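Local coordinates for thioredoxin-like protein (Bacteroides caccae ATCC 43185, PDB 4YOD) that is of uncharacterised function but probably acts as a thioredoxin-like thiol-disulfide oxidoreductase, at residues D101-L104 with N108-M111; R112-Y117 with L270-T275. One frame throughout, in Å; residues are numbered along the deposited sequence.

Interaction 1 (D101-L104 with N108-M111); sequences DKYL and NSPM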
ATOM      1  N   ASP A 101      -9.491   7.381  -2.081  1.00 26.64           N
ATOM      2  CA  ASP A 101      -8.407   7.812  -1.182  1.00 26.67           C
ATOM      3  C   ASP A 101      -8.680   7.233   0.231  1.00 32.12           C
ATOM      4  O   ASP A 101      -7.867   6.460   0.755  1.00 32.96           O
ATOM      5  CB  ASP A 101      -8.323   9.362  -1.172  1.00 28.25           C
ATOM      6  CG  ASP A 101      -7.314  10.022  -0.241  1.00 41.18           C
ATOM      7  OD1 ASP A 101      -6.532   9.299   0.405  1.00 42.61           O
ATOM      8  OD2 ASP A 101      -7.258  11.265  -0.218  1.00 49.41           O
ATOM      9  N   LYS A 102      -9.866   7.540   0.802  1.00 28.81           N
ATOM     10  CA  LYS A 102     -10.281   7.091   2.135  1.00 28.54           C
ATOM     11  C   LYS A 102     -10.083   5.580   2.366  1.00 31.07           C
ATOM     12  O   LYS A 102      -9.627   5.195   3.440  1.00 31.20           O
ATOM     13  CB  LYS A 102     -11.763   7.453   2.381  1.00 31.77           C
ATOM     14  CG  LYS A 102     -12.276   7.139   3.778  1.00 39.46           C
ATOM     15  CD  LYS A 102     -13.693   7.649   3.962  1.00 44.28           C
ATOM     16  CE  LYS A 102     -14.268   7.267   5.309  1.00 52.56           C
ATOM     17  NZ  LYS A 102     -15.642   7.820   5.485  1.00 53.80           N
ATOM     18  N   TYR A 103     -10.414   4.735   1.384  1.00 26.86           N
ATOM     19  CA  TYR A 103     -10.326   3.293   1.605  1.00 27.25           C
ATOM     20  C   TYR A 103      -9.078   2.623   1.028  1.00 31.53           C
ATOM     21  O   TYR A 103      -8.598   1.662   1.624  1.00 31.44           O
ATOM     22  CB  TYR A 103     -11.586   2.608   1.057  1.00 27.92           C
ATOM     23  CG  TYR A 103     -12.780   2.912   1.932  1.00 31.60           C
ATOM     24  CD1 TYR A 103     -12.968   2.248   3.142  1.00 34.38           C
ATOM     25  CD2 TYR A 103     -13.679   3.925   1.593  1.00 32.00           C
ATOM     26  CE1 TYR A 103     -14.026   2.572   3.990  1.00 35.42           C
ATOM     27  CE2 TYR A 103     -14.759   4.238   2.423  1.00 33.29           C
ATOM     28  CZ  TYR A 103     -14.910   3.573   3.630  1.00 40.66           C
ATOM     29  OH  TYR A 103     -15.948   3.869   4.471  1.00 42.59           O
ATOM     30  N   LEU A 104      -8.572   3.086  -0.119  1.00 27.92           N
ATOM     31  CA  LEU A 104      -7.448   2.410  -0.763  1.00 27.85           C
ATOM     32  C   LEU A 104      -6.107   3.071  -0.527  1.00 32.30           C
ATOM     33  O   LEU A 104      -5.094   2.403  -0.751  1.00 33.92           O
ATOM     34  CB  LEU A 104      -7.680   2.267  -2.289  1.00 26.84           C
ATOM     35  CG  LEU A 104      -8.979   1.615  -2.749  1.00 30.54           C
ATOM     36  CD1 LEU A 104      -9.223   1.897  -4.235  1.00 30.61           C
ATOM     37  CD2 LEU A 104      -9.001   0.120  -2.431  1.00 31.21           C
ATOM     38  N   ASN A 108      -4.525   4.403   7.647  1.00 44.14           N
ATOM     39  CA  ASN A 108      -5.415   3.931   8.702  1.00 44.84           C
ATOM     40  C   ASN A 108      -6.502   2.988   8.159  1.00 45.13           C
ATOM     41  O   ASN A 108      -7.175   2.357   8.958  1.00 46.01           O
ATOM     42  CB  ASN A 108      -6.049   5.116   9.441  1.00 48.53           C
ATOM     43  CG  ASN A 108      -5.052   5.915  10.254  1.00 70.18           C
ATOM     44  OD1 ASN A 108      -4.084   5.380  10.807  1.00 67.40           O
ATOM     45  ND2 ASN A 108      -5.282   7.212  10.370  1.00 60.11           N
ATOM     46  N   SER A 109      -6.672   2.875   6.823  1.00 38.48           N
ATOM     47  CA  SER A 109      -7.683   1.988   6.257  1.00 37.77           C
ATOM     48  C   SER A 109      -7.215   0.517   6.227  1.00 43.86           C
ATOM     49  O   SER A 109      -6.173   0.236   5.646  1.00 43.33           O
ATOM     50  CB  SER A 109      -8.081   2.434   4.850  1.00 38.19           C
ATOM     51  OG  SER A 109      -8.947   1.464   4.273  1.00 42.97           O
ATOM     52  N   PRO A 110      -7.996  -0.450   6.761  1.00 43.67           N
ATOM     53  CA  PRO A 110      -7.580  -1.863   6.661  1.00 44.97           C
ATOM     54  C   PRO A 110      -7.754  -2.427   5.240  1.00 48.06           C
ATOM     55  O   PRO A 110      -7.327  -3.547   4.966  1.00 47.52           O
ATOM     56  CB  PRO A 110      -8.507  -2.589   7.654  1.00 47.97           C
ATOM     57  CG  PRO A 110      -9.283  -1.519   8.358  1.00 52.64           C
ATOM     58  CD  PRO A 110      -9.283  -0.327   7.474  1.00 46.82           C
HETATM   59  N   MSE A 111      -8.393  -1.650   4.343  1.00 43.44           N
HETATM   60  CA  MSE A 111      -8.641  -2.025   2.945  1.00 41.51           C
HETATM   61  C   MSE A 111      -7.612  -1.403   1.987  1.00 41.15           C
HETATM   62  O   MSE A 111      -7.734  -1.566   0.768  1.00 40.01           O
HETATM   63  CB  MSE A 111     -10.035  -1.565   2.532  1.00 43.12           C
HETATM   64  CG  MSE A 111     -11.139  -2.159   3.354  1.00 51.71           C
HETATM   65 SE   MSE A 111     -12.716  -1.619   2.465  0.75 59.24          SE
HETATM   66  CE  MSE A 111     -12.873  -3.065   1.204  1.00 55.98           C
TER
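An ST turn at S109 meets the C-terminal end of helix 90-105 through a hydrogen bond from S109 OG to the backbone oxygen of Y103, with 2.7 Å between S109 OG and Y103 O. The donor comes in from one side of the carbonyl, at a C=O...donor angle of 119°, and is tilted out of the carbonyl plane. The same hydroxyl oxygen accepts from the backbone of M111, its own loop, with M111 N 3.2 Å from S109 OG. One oxygen thus links the last stretch of the helix to the chain that has just left it. The torsion explains this double duty: OG of S109 lies opposite its own backbone N (chi1 173°) and beside the carbonyl carbon, on the side where M111 N follows. S109 CB rests 3.5 Å from K102 O, so methylene and hydroxyl both lie against the wider, pi-type turn at 101-104.

Such a serine illustrates how a short connection between consecutive helices, here 90-105 and 114-125, can be folded back onto the first of them. Beside the polar link runs a Met-aromatic contact, made in this crystal by a selenomethionine. M111 SE approaches the Y103 ring obliquely, 3.9 Å from CD1 and 5.0 Å from the ring centroid, while the bend at chi3 (88°) leaves the selenium, not the terminal methyl, as the touching atom. The aliphatic part of K102 lies over one face of that ring, with CG near its rim. Both K102 NZ and Y103 OH reach E57 of helix 53-66, and M111 packs on C64 and D65 of that helix. L104, largely directed the other way, still brings its CD2 to 3.8 Å from M111 O.

Interaction 2 (R112-Y117 with L270-T275); sequences RNEEFY and LLKDAT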
ATOM      1  N   ARG A 112      -6.632  -0.670   2.533  1.00 35.54           N
ATOM      2  CA  ARG A 112      -5.578  -0.005   1.770  1.00 34.08           C
ATOM      3  C   ARG A 112      -4.895  -0.976   0.785  1.00 38.18           C
ATOM      4  O   ARG A 112      -4.568  -2.111   1.153  1.00 38.69           O
ATOM      5  CB  ARG A 112      -4.542   0.656   2.703  1.00 35.09           C
ATOM      6  CG  ARG A 112      -3.697  -0.310   3.547  1.00 51.23           C
ATOM      7  CD  ARG A 112      -2.976   0.379   4.697  1.00 61.20           C
ATOM      8  NE  ARG A 112      -2.258  -0.591   5.534  1.00 58.66           N
ATOM      9  CZ  ARG A 112      -2.767  -1.186   6.610  1.00 76.01           C
ATOM     10  NH1 ARG A 112      -4.005  -0.914   7.005  1.00 64.07           N
ATOM     11  NH2 ARG A 112      -2.044  -2.062   7.296  1.00 68.03           N
ATOM     12  N   ASN A 113      -4.740  -0.538  -0.477  1.00 32.10           N
ATOM     13  CA  ASN A 113      -4.124  -1.330  -1.536  1.00 31.09           C
ATOM     14  C   ASN A 113      -3.667  -0.391  -2.623  1.00 30.39           C
ATOM     15  O   ASN A 113      -4.470   0.139  -3.392  1.00 29.66           O
ATOM     16  CB  ASN A 113      -5.080  -2.410  -2.082  1.00 31.50           C
ATOM     17  CG  ASN A 113      -4.448  -3.386  -3.047  1.00 44.61           C
ATOM     18  OD1 ASN A 113      -3.457  -3.107  -3.724  1.00 37.30           O
ATOM     19  ND2 ASN A 113      -5.028  -4.558  -3.144  1.00 37.04           N
ATOM     20  N   GLU A 114      -2.368  -0.200  -2.700  1.00 26.75           N
ATOM     21  CA  GLU A 114      -1.769   0.721  -3.650  1.00 26.77           C
ATOM     22  C   GLU A 114      -1.954   0.256  -5.087  1.00 29.50           C
ATOM     23  O   GLU A 114      -2.091   1.102  -5.967  1.00 29.53           O
ATOM     24  CB  GLU A 114      -0.307   0.909  -3.327  1.00 29.41           C
ATOM     25  CG  GLU A 114       0.372   1.961  -4.159  1.00 37.34           C
ATOM     26  CD  GLU A 114       1.837   2.078  -3.812  1.00 54.24           C
ATOM     27  OE1 GLU A 114       2.132   2.745  -2.794  1.00 38.96           O
ATOM     28  OE2 GLU A 114       2.683   1.494  -4.537  1.00 39.28           O
ATOM     29  N   GLU A 115      -1.994  -1.059  -5.326  1.00 24.97           N
ATOM     30  CA  GLU A 115      -2.234  -1.572  -6.680  1.00 25.38           C
ATOM     31  C   GLU A 115      -3.690  -1.272  -7.146  1.00 29.04           C
ATOM     32  O   GLU A 115      -3.933  -1.200  -8.345  1.00 28.90           O
ATOM     33  CB  GLU A 115      -1.910  -3.062  -6.786  1.00 27.42           C
ATOM     34  CG  GLU A 115      -0.406  -3.367  -6.839  1.00 32.25           C
ATOM     35  CD  GLU A 115       0.412  -2.679  -7.920  1.00 46.88           C
ATOM     36  OE1 GLU A 115       0.001  -2.714  -9.104  1.00 38.41           O
ATOM     37  OE2 GLU A 115       1.490  -2.135  -7.586  1.00 40.68           O
ATOM     38  N   PHE A 116      -4.635  -1.044  -6.213  1.00 24.62           N
ATOM     39  CA  PHE A 116      -5.981  -0.652  -6.632  1.00 23.98           C
ATOM     40  C   PHE A 116      -6.069   0.875  -6.736  1.00 27.69           C
ATOM     41  O   PHE A 116      -6.854   1.392  -7.520  1.00 26.63           O
ATOM     42  CB  PHE A 116      -7.049  -1.188  -5.660  1.00 25.88           C
ATOM     43  CG  PHE A 116      -7.280  -2.683  -5.542  1.00 28.23           C
ATOM     44  CD1 PHE A 116      -6.748  -3.569  -6.477  1.00 31.19           C
ATOM     45  CD2 PHE A 116      -8.087  -3.199  -4.531  1.00 31.49           C
ATOM     46  CE1 PHE A 116      -6.977  -4.947  -6.367  1.00 33.66           C
ATOM     47  CE2 PHE A 116      -8.316  -4.579  -4.428  1.00 35.58           C
ATOM     48  CZ  PHE A 116      -7.747  -5.437  -5.339  1.00 33.58           C
ATOM     49  N   TYR A 117      -5.271   1.610  -5.941  1.00 25.20           N
ATOM     50  CA  TYR A 117      -5.307   3.064  -5.971  1.00 24.16           C
ATOM     51  C   TYR A 117      -4.578   3.657  -7.202  1.00 26.21           C
ATOM     52  O   TYR A 117      -5.022   4.688  -7.715  1.00 24.63           O
ATOM     53  CB  TYR A 117      -4.741   3.641  -4.665  1.00 25.16           C
ATOM     54  CG  TYR A 117      -5.020   5.116  -4.507  1.00 26.00           C
ATOM     55  CD1 TYR A 117      -6.327   5.610  -4.539  1.00 26.00           C
ATOM     56  CD2 TYR A 117      -3.986   6.020  -4.316  1.00 26.71           C
ATOM     57  CE1 TYR A 117      -6.584   6.973  -4.422  1.00 25.39           C
ATOM     58  CE2 TYR A 117      -4.240   7.375  -4.118  1.00 27.21           C
ATOM     59  CZ  TYR A 117      -5.540   7.848  -4.171  1.00 29.45           C
ATOM     60  OH  TYR A 117      -5.738   9.206  -4.071  1.00 32.16           O
ATOM     61  N   LEU A 270       8.956  -7.468  -2.917  1.00 23.42           N
ATOM     62  CA  LEU A 270       8.009  -8.585  -2.861  1.00 23.14           C
ATOM     63  C   LEU A 270       6.721  -8.160  -2.154  1.00 28.11           C
ATOM     64  O   LEU A 270       5.633  -8.539  -2.584  1.00 29.09           O
ATOM     65  CB  LEU A 270       8.616  -9.807  -2.141  1.00 23.09           C
ATOM     66  CG  LEU A 270       9.882 -10.392  -2.764  1.00 26.82           C
ATOM     67  CD1 LEU A 270      10.505 -11.432  -1.842  1.00 28.16           C
ATOM     68  CD2 LEU A 270       9.604 -10.945  -4.176  1.00 28.25           C
ATOM     69  N   LEU A 271       6.861  -7.445  -1.036  1.00 23.87           N
ATOM     70  CA  LEU A 271       5.752  -6.936  -0.227  1.00 24.51           C
ATOM     71  C   LEU A 271       6.080  -5.489   0.148  1.00 26.95           C
ATOM     72  O   LEU A 271       7.216  -5.190   0.506  1.00 24.72           O
ATOM     73  CB  LEU A 271       5.512  -7.804   1.035  1.00 24.70           C
ATOM     74  CG  LEU A 271       5.114  -9.272   0.802  1.00 31.86           C
ATOM     75  CD1 LEU A 271       5.197 -10.062   2.082  1.00 33.45           C
ATOM     76  CD2 LEU A 271       3.737  -9.394   0.173  1.00 35.09           C
ATOM     77  N   LYS A 272       5.093  -4.604   0.004  1.00 23.89           N
ATOM     78  CA  LYS A 272       5.190  -3.168   0.227  1.00 23.66           C
ATOM     79  C   LYS A 272       4.202  -2.761   1.290  1.00 28.79           C
ATOM     80  O   LYS A 272       3.019  -3.085   1.156  1.00 29.50           O
ATOM     81  CB  LYS A 272       4.909  -2.417  -1.088  1.00 26.55           C
ATOM     82  CG  LYS A 272       4.915  -0.894  -0.946  1.00 31.13           C
ATOM     83  CD  LYS A 272       4.676  -0.197  -2.259  1.00 28.53           C
ATOM     84  CE  LYS A 272       5.156   1.228  -2.173  1.00 27.96           C
ATOM     85  NZ  LYS A 272       5.286   1.831  -3.515  1.00 36.97           N
ATOM     86  N   ASP A 273       4.677  -2.061   2.356  1.00 26.61           N
ATOM     87  CA  ASP A 273       3.820  -1.585   3.456  1.00 28.27           C
ATOM     88  C   ASP A 273       2.975  -2.750   4.008  1.00 31.02           C
ATOM     89  O   ASP A 273       1.753  -2.651   4.148  1.00 31.77           O
ATOM     90  CB  ASP A 273       2.935  -0.409   2.970  1.00 31.82           C
ATOM     91  CG  ASP A 273       3.718   0.832   2.541  1.00 53.44           C
ATOM     92  OD1 ASP A 273       4.925   0.924   2.869  1.00 55.16           O
ATOM     93  OD2 ASP A 273       3.119   1.718   1.899  1.00 65.17           O
ATOM     94  N   ALA A 274       3.642  -3.881   4.267  1.00 29.00           N
ATOM     95  CA  ALA A 274       3.007  -5.131   4.680  1.00 29.48           C
ATOM     96  C   ALA A 274       2.842  -5.256   6.172  1.00 35.27           C
ATOM     97  O   ALA A 274       3.612  -4.676   6.934  1.00 36.20           O
ATOM     98  CB  ALA A 274       3.823  -6.308   4.170  1.00 30.07           C
ATOM     99  N   THR A 275       1.879  -6.088   6.599  1.00 32.26           N
ATOM    100  CA  THR A 275       1.711  -6.395   8.018  1.00 32.43           C
ATOM    101  C   THR A 275       2.778  -7.426   8.414  1.00 35.69           C
ATOM    102  O   THR A 275       3.334  -8.084   7.533  1.00 33.10           O
ATOM    103  CB  THR A 275       0.312  -6.921   8.292  1.00 38.42           C
ATOM    104  OG1 THR A 275       0.127  -8.154   7.578  1.00 36.66           O
ATOM    105  CG2 THR A 275      -0.785  -5.901   7.954  1.00 37.21           C
TER
HETATM  106  O   HOH W   1      -0.286  -1.045   3.582  1.00 48.85           O
HETATM  107  O   HOH W   2       1.821   1.070  -0.300  1.00 44.71           O
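K272 NZ is gripped by E114 OE2 in a salt bridge of 2.8 Å and also gives a hydrogen bond to the backbone oxygen of K147, with a weaker one to N148 O. The lysine extends from strand 269-272, an outermost strand of the mixed sheet of the thioredoxin fold, broken by a classic beta bulge where L270 and L271 both face L262. E114 stands in the first turn of helix 114-125, so the pair joins the helical N-terminal half to the sheet. It illustrates how two domains can meet at the surface through a few polar contacts.

The two extended side chains cross at about a right angle, and E114 offers the syn lone pair of OE2. With CG turned away from its backbone N (chi1 -174°), E114 points its carboxylate at the strand. OE1 has a different partner: a water donates to E114 OE1 at 3.0 Å and to D273 OD2 at 2.6 Å, and probably eases the approach of two like charges. Replacing E114 by alanine would probably leave the K272 ammonium without its carboxylate mate and this bridging water without one of its two acceptors.

A second water joins R112, two residues before E114, to the turn, accepting from R112 NE at 2.8 Å and donating to D273 O, while R112 NH1 binds S109 O. T275, whose OG1 caps helix 276-286 at A278 N, meets this arginine through its methyl: CG2 sits 4.1 Å from R112 NH2, obliquely to the guanidinium.

Followed from the N terminus, the chain passes three helices before helix 90-105 and, after only three residues beyond L104, closes interaction 1, which folds the inter-helix connection back on the helix it has left. Interaction 2 opens immediately afterwards, with R112-Y117, and closes after 152 intervening residues at L270-T275, once the chain has completed the helical half and most of the thioredoxin fold. The two contacts are therefore in series, neither nested nor crossing, one local and one spanning domains. They meet where the connection enters helix 114-125: N113 N probably donates to L104 O at 3.0 Å, and L104 CD2 packs on F116 CB. Together they tie consecutive helices to an edge strand of the sheet.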